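Local structure of response regulator (3N0R) at residues A[165-169]-A[214-218]. The protein probably acts as a two-component stress response regulator whose phosphorylatable receiver domain controls anti-anti-sigma activity through a sigma-factor-like domain. The protein carries 1 engineered substitution. Residues are numbered along the deposited sequence; the frame is centred on the assembly and turned at random.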
ATOM      1  N   ILE A 165      -4.697   1.187 -18.144  1.00 13.67           N
ATOM      2  CA  ILE A 165      -5.229   0.037 -17.421  1.00 13.47           C
ATOM      3  C   ILE A 165      -5.028  -1.209 -18.279  1.00 13.71           C
ATOM      4  O   ILE A 165      -5.313  -1.182 -19.475  1.00 14.68           O
ATOM      5  CB  ILE A 165      -6.734   0.239 -17.116  1.00 13.90           C
ATOM      6  CG1 ILE A 165      -6.932   1.435 -16.180  1.00 15.87           C
ATOM      7  CG2 ILE A 165      -7.350  -1.039 -16.531  1.00 14.92           C
ATOM      8  CD1 ILE A 165      -8.326   1.969 -16.159  1.00 17.33           C
ATOM      9  N   ILE A 166      -4.526  -2.285 -17.674  1.00 13.54           N
ATOM     10  CA  ILE A 166      -4.397  -3.572 -18.360  1.00 15.09           C
ATOM     11  C   ILE A 166      -5.258  -4.591 -17.618  1.00 15.04           C
ATOM     12  O   ILE A 166      -4.905  -5.063 -16.534  1.00 15.83           O
ATOM     13  CB  ILE A 166      -2.928  -4.054 -18.465  1.00 14.93           C
ATOM     14  CG1 ILE A 166      -2.009  -2.934 -18.984  1.00 15.83           C
ATOM     15  CG2 ILE A 166      -2.843  -5.295 -19.348  1.00 16.29           C
ATOM     16  CD1 ILE A 166      -0.521  -3.250 -18.888  1.00 16.25           C
ATOM     17  N   GLU A 167      -6.416  -4.885 -18.193  1.00 15.43           N
ATOM     18  CA  GLU A 167      -7.429  -5.692 -17.536  1.00 16.66           C
ATOM     19  C   GLU A 167      -8.357  -6.224 -18.607  1.00 17.70           C
ATOM     20  O   GLU A 167      -8.853  -5.460 -19.434  1.00 19.34           O
ATOM     21  CB  GLU A 167      -8.218  -4.832 -16.541  1.00 17.52           C
ATOM     22  CG  GLU A 167      -9.349  -5.566 -15.848  1.00 17.93           C
ATOM     23  CD  GLU A 167      -8.862  -6.758 -15.064  1.00 19.67           C
ATOM     24  OE1 GLU A 167      -9.208  -7.900 -15.426  1.00 22.67           O
ATOM     25  OE2 GLU A 167      -8.120  -6.549 -14.082  1.00 20.41           O
ATOM     26  N   ASP A 168      -8.606  -7.529 -18.593  1.00 18.43           N
ATOM     27  CA  ASP A 168      -9.480  -8.129 -19.602  1.00 20.20           C
ATOM     28  C   ASP A 168     -10.888  -8.450 -19.100  1.00 19.53           C
ATOM     29  O   ASP A 168     -11.787  -8.673 -19.900  1.00 22.01           O
ATOM     30  CB  ASP A 168      -8.832  -9.357 -20.264  1.00 22.95           C
ATOM     31  CG  ASP A 168      -8.485 -10.446 -19.278  1.00 25.70           C
ATOM     32  OD1 ASP A 168      -8.472 -10.193 -18.057  1.00 26.67           O
ATOM     33  OD2 ASP A 168      -8.206 -11.571 -19.741  1.00 29.39           O
ATOM     34  N   GLU A 169     -11.094  -8.477 -17.787  1.00 19.08           N
ATOM     35  CA  GLU A 169     -12.441  -8.707 -17.267  1.00 20.20           C
ATOM     36  C   GLU A 169     -13.214  -7.408 -17.429  1.00 19.40           C
ATOM     37  O   GLU A 169     -12.857  -6.409 -16.827  1.00 18.93           O
ATOM     38  CB  GLU A 169     -12.404  -9.098 -15.792  1.00 21.41           C
ATOM     39  CG  GLU A 169     -11.826 -10.459 -15.497  1.00 26.94           C
ATOM     40  CD  GLU A 169     -12.243 -10.949 -14.125  1.00 31.81           C
ATOM     41  OE1 GLU A 169     -11.576 -10.593 -13.132  1.00 32.43           O
ATOM     42  OE2 GLU A 169     -13.261 -11.668 -14.034  1.00 35.19           O
ATOM     43  N   GLN A 214      -2.973 -11.472 -13.787  1.00 22.14           N
ATOM     44  CA  GLN A 214      -3.232 -12.641 -14.614  1.00 26.02           C
ATOM     45  C   GLN A 214      -4.393 -12.417 -15.558  1.00 26.76           C
ATOM     46  O   GLN A 214      -5.545 -12.342 -15.133  1.00 29.34           O
ATOM     47  CB  GLN A 214      -3.520 -13.856 -13.732  1.00 29.28           C
ATOM     48  CG  GLN A 214      -3.441 -15.185 -14.457  1.00 33.94           C
ATOM     49  CD  GLN A 214      -3.335 -16.343 -13.493  1.00 38.36           C
ATOM     50  OE1 GLN A 214      -4.092 -16.429 -12.524  1.00 40.46           O
ATOM     51  NE2 GLN A 214      -2.380 -17.230 -13.738  1.00 40.58           N
ATOM     52  N   LEU A 215      -4.079 -12.323 -16.844  1.00 25.29           N
ATOM     53  CA  LEU A 215      -5.094 -12.211 -17.877  1.00 26.94           C
ATOM     54  C   LEU A 215      -5.689 -13.583 -18.208  1.00 30.34           C
ATOM     55  O   LEU A 215      -5.400 -14.577 -17.539  1.00 31.15           O
ATOM     56  CB  LEU A 215      -4.501 -11.562 -19.130  1.00 26.72           C
ATOM     57  CG  LEU A 215      -3.880 -10.175 -18.924  1.00 26.79           C
ATOM     58  CD1 LEU A 215      -3.235  -9.662 -20.206  1.00 28.44           C
ATOM     59  CD2 LEU A 215      -4.922  -9.182 -18.410  1.00 25.40           C
ATOM     60  N   ALA A 216      -6.514 -13.626 -19.249  1.00 32.70           N
ATOM     61  CA  ALA A 216      -7.230 -14.842 -19.631  1.00 35.26           C
ATOM     62  C   ALA A 216      -6.299 -15.961 -20.091  1.00 37.41           C
ATOM     63  O   ALA A 216      -6.591 -17.144 -19.896  1.00 38.55           O
ATOM     64  CB  ALA A 216      -8.257 -14.527 -20.713  1.00 36.03           C
ATOM     65  N   ASP A 217      -5.181 -15.590 -20.709  1.00 39.02           N
ATOM     66  CA  ASP A 217      -4.222 -16.575 -21.202  1.00 40.80           C
ATOM     67  C   ASP A 217      -3.296 -17.064 -20.090  1.00 40.29           C
ATOM     68  O   ASP A 217      -2.413 -17.888 -20.323  1.00 41.32           O
ATOM     69  CB  ASP A 217      -3.401 -15.997 -22.361  1.00 42.59           C
ATOM     70  CG  ASP A 217      -2.542 -14.817 -21.938  1.00 44.44           C
ATOM     71  OD1 ASP A 217      -2.743 -14.305 -20.819  1.00 45.08           O
ATOM     72  OD2 ASP A 217      -1.672 -14.396 -22.731  1.00 45.18           O
ATOM     73  N   GLY A 218      -3.509 -16.555 -18.880  1.00 38.55           N
ATOM     74  CA  GLY A 218      -2.681 -16.913 -17.744  1.00 37.36           C
ATOM     75  C   GLY A 218      -1.452 -16.033 -17.620  1.00 36.80           C
ATOM     76  O   GLY A 218      -0.687 -16.156 -16.665  1.00 37.38           O
TER
HETATM   77  O   HOH W   1      -8.164 -11.590 -15.739  1.00 45.23           O
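I166, the last residue of strand 162-166, brings its CG2 methyl to within 4.5 Å of CD1 of L215, a loose apolar touch at the sheet's carboxyl end. E167 adds a marginal touch, its CA 4.4 Å from L215 CD2. The E167 carboxylate turns back along its own segment, where OE1 accepts a hydrogen bond from E169 N through its anti lone pair (3.1 Å, 162°); OE2 lies close to D212 OD2, another acidic oxygen. D168 makes the main polar link. With chi1 at 59°, CG sits between the backbone N and the carbonyl carbon, and the carboxylate reaches across to the 214-218 loop. OD2 takes a short but strongly bent, weak hydrogen bond from A216 N (2.7 Å, 127°), while OD1 rests 3.7 Å from CD2 of L215. D168 OD1 also accepts a hydrogen bond from a water, whose O lies 2.7 Å away and which donates as well to Q214 O; one carboxylate oxygen thus meets the loop directly, the other through water. Residues 215-218 form a type I turn, G218 N bonding L215 O. Acidic residues after the first strand, beside the predicted phosphorylation site D212, with E169 salt-bridged to K260, are consistent with the acidic pocket of receiver domains.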